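Local coordinates for putative glutathione-regulated potassium-efflux system protein KefB (Vibrio parahaemolyticus RIMD 2210633, PDB 3C85), which is a putative glutathione-regulated potassium-efflux antiporter of the CPA2 family, represented here by its nucleotide-binding cytoplasmic TrkA-N domain, at residues V106-L111 with Y131-A137. Residues are numbered along the deposited sequence; the frame is centred on the assembly and turned at random.
Sequences VKLVLL and YKGQIAA
Strands 108-111 and 134-137 lie side by side and parallel, their axes 4.7 Å apart at closest approach and crossing at -18°. Both are extended (phi -90 to -145°, psi 103 to 159°); Lys107 (-109/-17), just before the first, is not. Leu108 pairs with Gln134, Val109 with Ile135, Leu110 with Ala136 and Leu111 with Ala137, at CA-CA separations of 4.6 to 5.0 Å. Four backbone hydrogen bonds set this register: Gln134 N to Lys107 O (3.0 Å), Val109 N to Gln134 O (3.0 Å), Ala136 N to Val109 O (2.9 Å) and Leu111 N to Ala136 O (2.8 Å).

Tyr131 (chi1 t) folds back from the approach to its strand. Its OH donates to Gln134 O (2.8 Å), an acceptor shared with Val109 N, while Val109 CG2 sits 4.0 Å from the ring centroid in a CH-pi contact. At Gly133, a CB would clash with Lys107 O and Tyr131 OH.

Val109, Leu111 (m,t), Ile135 (m,t) and Ala137 share one apolar face; Leu111 CG meets Ile135 CG2 at 4.0 Å, and helix 116-128 packs over this side. Leu108, Leu110, Gln134 and Ala136 share the other, apolar except for Gln134 at the strand start; Leu110 CD2 lies 3.9 Å from Ala136 CB, with helix 49-62 touching Leu110 and the second subunit packing on Leu110, Gln134 and Ala136.

These strands and helix 116-128 form a right-handed beta-alpha-beta crossover of the Rossmann fold. Main-chain bonds fix its register; Tyr131's bond and CH-pi contact depend on side chains.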
ATOM      1  N   VAL A 106      14.751  20.174   6.386  1.00 38.28           N
ATOM      2  CA  VAL A 106      14.000  18.871   6.422  1.00 37.19           C
ATOM      3  C   VAL A 106      12.943  18.884   7.517  1.00 35.92           C
ATOM      4  O   VAL A 106      13.300  19.004   8.694  1.00 36.35           O
ATOM      5  CB  VAL A 106      14.953  17.648   6.624  1.00 36.47           C
ATOM      6  CG1 VAL A 106      14.159  16.319   6.834  1.00 33.58           C
ATOM      7  CG2 VAL A 106      15.850  17.465   5.441  1.00 37.50           C
ATOM      8  N   LYS A 107      11.664  18.764   7.135  1.00 33.77           N
ATOM      9  CA  LYS A 107      10.501  18.868   8.051  1.00 33.04           C
ATOM     10  C   LYS A 107       9.840  17.526   8.271  1.00 30.47           C
ATOM     11  O   LYS A 107       9.041  17.359   9.205  1.00 28.93           O
ATOM     12  CB  LYS A 107       9.407  19.792   7.478  1.00 33.58           C
ATOM     13  CG  LYS A 107       9.794  21.223   7.383  1.00 37.34           C
ATOM     14  CD  LYS A 107       8.667  22.052   6.830  1.00 42.34           C
ATOM     15  CE  LYS A 107       9.118  23.508   6.738  1.00 47.11           C
ATOM     16  NZ  LYS A 107       8.027  24.361   6.180  1.00 49.52           N
ATOM     17  N   LEU A 108      10.160  16.586   7.382  1.00 28.73           N
ATOM     18  CA  LEU A 108       9.582  15.258   7.400  1.00 27.91           C
ATOM     19  C   LEU A 108      10.576  14.193   6.956  1.00 26.49           C
ATOM     20  O   LEU A 108      11.272  14.337   5.933  1.00 27.57           O
ATOM     21  CB  LEU A 108       8.316  15.229   6.540  1.00 27.80           C
ATOM     22  CG  LEU A 108       7.637  13.853   6.415  1.00 27.01           C
ATOM     23  CD1 LEU A 108       7.073  13.356   7.795  1.00 25.65           C
ATOM     24  CD2 LEU A 108       6.557  13.878   5.295  1.00 28.71           C
ATOM     25  N   VAL A 109      10.694  13.147   7.764  1.00 25.29           N
ATOM     26  CA  VAL A 109      11.475  11.988   7.386  1.00 23.81           C
ATOM     27  C   VAL A 109      10.513  10.798   7.235  1.00 22.52           C
ATOM     28  O   VAL A 109       9.696  10.546   8.139  1.00 22.22           O
ATOM     29  CB  VAL A 109      12.584  11.644   8.412  1.00 23.30           C
ATOM     30  CG1 VAL A 109      13.323  10.377   7.944  1.00 24.34           C
ATOM     31  CG2 VAL A 109      13.552  12.821   8.604  1.00 24.87           C
ATOM     32  N   LEU A 110      10.596  10.084   6.099  1.00 21.41           N
ATOM     33  CA  LEU A 110       9.841   8.828   5.886  1.00 21.09           C
ATOM     34  C   LEU A 110      10.749   7.619   6.063  1.00 21.62           C
ATOM     35  O   LEU A 110      11.768   7.514   5.403  1.00 21.53           O
ATOM     36  CB  LEU A 110       9.191   8.776   4.502  1.00 21.42           C
ATOM     37  CG  LEU A 110       8.208   9.931   4.213  1.00 21.01           C
ATOM     38  CD1 LEU A 110       7.529   9.686   2.848  1.00 22.16           C
ATOM     39  CD2 LEU A 110       7.142  10.048   5.302  1.00 23.39           C
ATOM     40  N   LEU A 111      10.428   6.747   6.983  1.00 20.58           N
ATOM     41  CA  LEU A 111      11.198   5.566   7.200  1.00 21.68           C
ATOM     42  C   LEU A 111      10.655   4.412   6.327  1.00 21.56           C
ATOM     43  O   LEU A 111       9.650   3.847   6.611  1.00 21.60           O
ATOM     44  CB  LEU A 111      11.185   5.187   8.664  1.00 21.40           C
ATOM     45  CG  LEU A 111      11.648   6.217   9.688  1.00 22.79           C
ATOM     46  CD1 LEU A 111      11.622   5.599  11.066  1.00 23.03           C
ATOM     47  CD2 LEU A 111      12.973   6.634   9.327  1.00 25.10           C
ATOM     48  N   TYR A 131      17.178  15.845  15.554  1.00 40.66           N
ATOM     49  CA  TYR A 131      16.237  16.205  14.467  1.00 39.14           C
ATOM     50  C   TYR A 131      14.944  16.667  15.058  1.00 39.89           C
ATOM     51  O   TYR A 131      14.418  16.051  15.921  1.00 40.58           O
ATOM     52  CB  TYR A 131      15.952  15.023  13.492  1.00 38.00           C
ATOM     53  CG  TYR A 131      14.768  15.212  12.510  1.00 34.93           C
ATOM     54  CD1 TYR A 131      14.815  16.148  11.490  1.00 32.56           C
ATOM     55  CD2 TYR A 131      13.621  14.450  12.604  1.00 33.75           C
ATOM     56  CE1 TYR A 131      13.741  16.328  10.609  1.00 31.52           C
ATOM     57  CE2 TYR A 131      12.558  14.613  11.728  1.00 31.04           C
ATOM     58  CZ  TYR A 131      12.614  15.547  10.736  1.00 30.16           C
ATOM     59  OH  TYR A 131      11.570  15.710   9.886  1.00 31.32           O
ATOM     60  N   LYS A 132      14.452  17.776  14.578  1.00 40.51           N
ATOM     61  CA  LYS A 132      13.238  18.296  15.132  1.00 40.23           C
ATOM     62  C   LYS A 132      11.990  18.105  14.326  1.00 38.92           C
ATOM     63  O   LYS A 132      10.930  18.308  14.857  1.00 39.54           O
ATOM     64  CB  LYS A 132      13.378  19.753  15.541  1.00 41.77           C
ATOM     65  CG  LYS A 132      14.341  19.971  16.725  1.00 41.62           C
ATOM     66  CD  LYS A 132      14.447  21.406  17.113  1.00 44.58           C
ATOM     67  CE  LYS A 132      15.397  21.591  18.253  1.00 44.87           C
ATOM     68  NZ  LYS A 132      15.556  23.022  18.684  1.00 49.60           N
ATOM     69  N   GLY A 133      12.075  17.732  13.065  1.00 37.53           N
ATOM     70  CA  GLY A 133      10.781  17.678  12.457  1.00 33.49           C
ATOM     71  C   GLY A 133      10.033  16.411  12.783  1.00 32.19           C
ATOM     72  O   GLY A 133      10.223  15.810  13.799  1.00 29.98           O
ATOM     73  N   GLN A 134       9.168  16.044  11.868  1.00 29.54           N
ATOM     74  CA  GLN A 134       8.278  14.922  12.046  1.00 29.57           C
ATOM     75  C   GLN A 134       8.851  13.685  11.374  1.00 27.70           C
ATOM     76  O   GLN A 134       9.677  13.776  10.529  1.00 27.37           O
ATOM     77  CB  GLN A 134       6.894  15.272  11.527  1.00 28.57           C
ATOM     78  CG  GLN A 134       6.288  16.513  12.165  1.00 32.93           C
ATOM     79  CD  GLN A 134       4.882  16.759  11.786  1.00 32.86           C
ATOM     80  OE1 GLN A 134       3.996  16.515  12.557  1.00 41.66           O
ATOM     81  NE2 GLN A 134       4.668  17.240  10.617  1.00 33.58           N
ATOM     82  N   ILE A 135       8.417  12.536  11.807  1.00 26.54           N
ATOM     83  CA  ILE A 135       8.871  11.293  11.254  1.00 25.93           C
ATOM     84  C   ILE A 135       7.665  10.381  11.089  1.00 25.55           C
ATOM     85  O   ILE A 135       6.863  10.281  11.965  1.00 25.06           O
ATOM     86  CB  ILE A 135       9.830  10.625  12.171  1.00 25.62           C
ATOM     87  CG1 ILE A 135      11.011  11.520  12.490  1.00 26.41           C
ATOM     88  CG2 ILE A 135      10.260   9.368  11.633  1.00 24.17           C
ATOM     89  CD1 ILE A 135      11.840  11.030  13.623  1.00 27.79           C
ATOM     90  N   ALA A 136       7.572   9.746   9.941  1.00 25.47           N
ATOM     91  CA  ALA A 136       6.597   8.717   9.684  1.00 24.55           C
ATOM     92  C   ALA A 136       7.236   7.427   9.221  1.00 24.32           C
ATOM     93  O   ALA A 136       8.260   7.415   8.650  1.00 24.65           O
ATOM     94  CB  ALA A 136       5.590   9.153   8.768  1.00 24.66           C
ATOM     95  N   ALA A 137       6.586   6.336   9.540  1.00 24.56           N
ATOM     96  CA  ALA A 137       7.123   4.992   9.327  1.00 23.42           C
ATOM     97  C   ALA A 137       6.058   4.053   8.787  1.00 23.67           C
ATOM     98  O   ALA A 137       4.838   4.299   8.919  1.00 22.08           O
ATOM     99  CB  ALA A 137       7.697   4.468  10.601  1.00 24.38           C
TER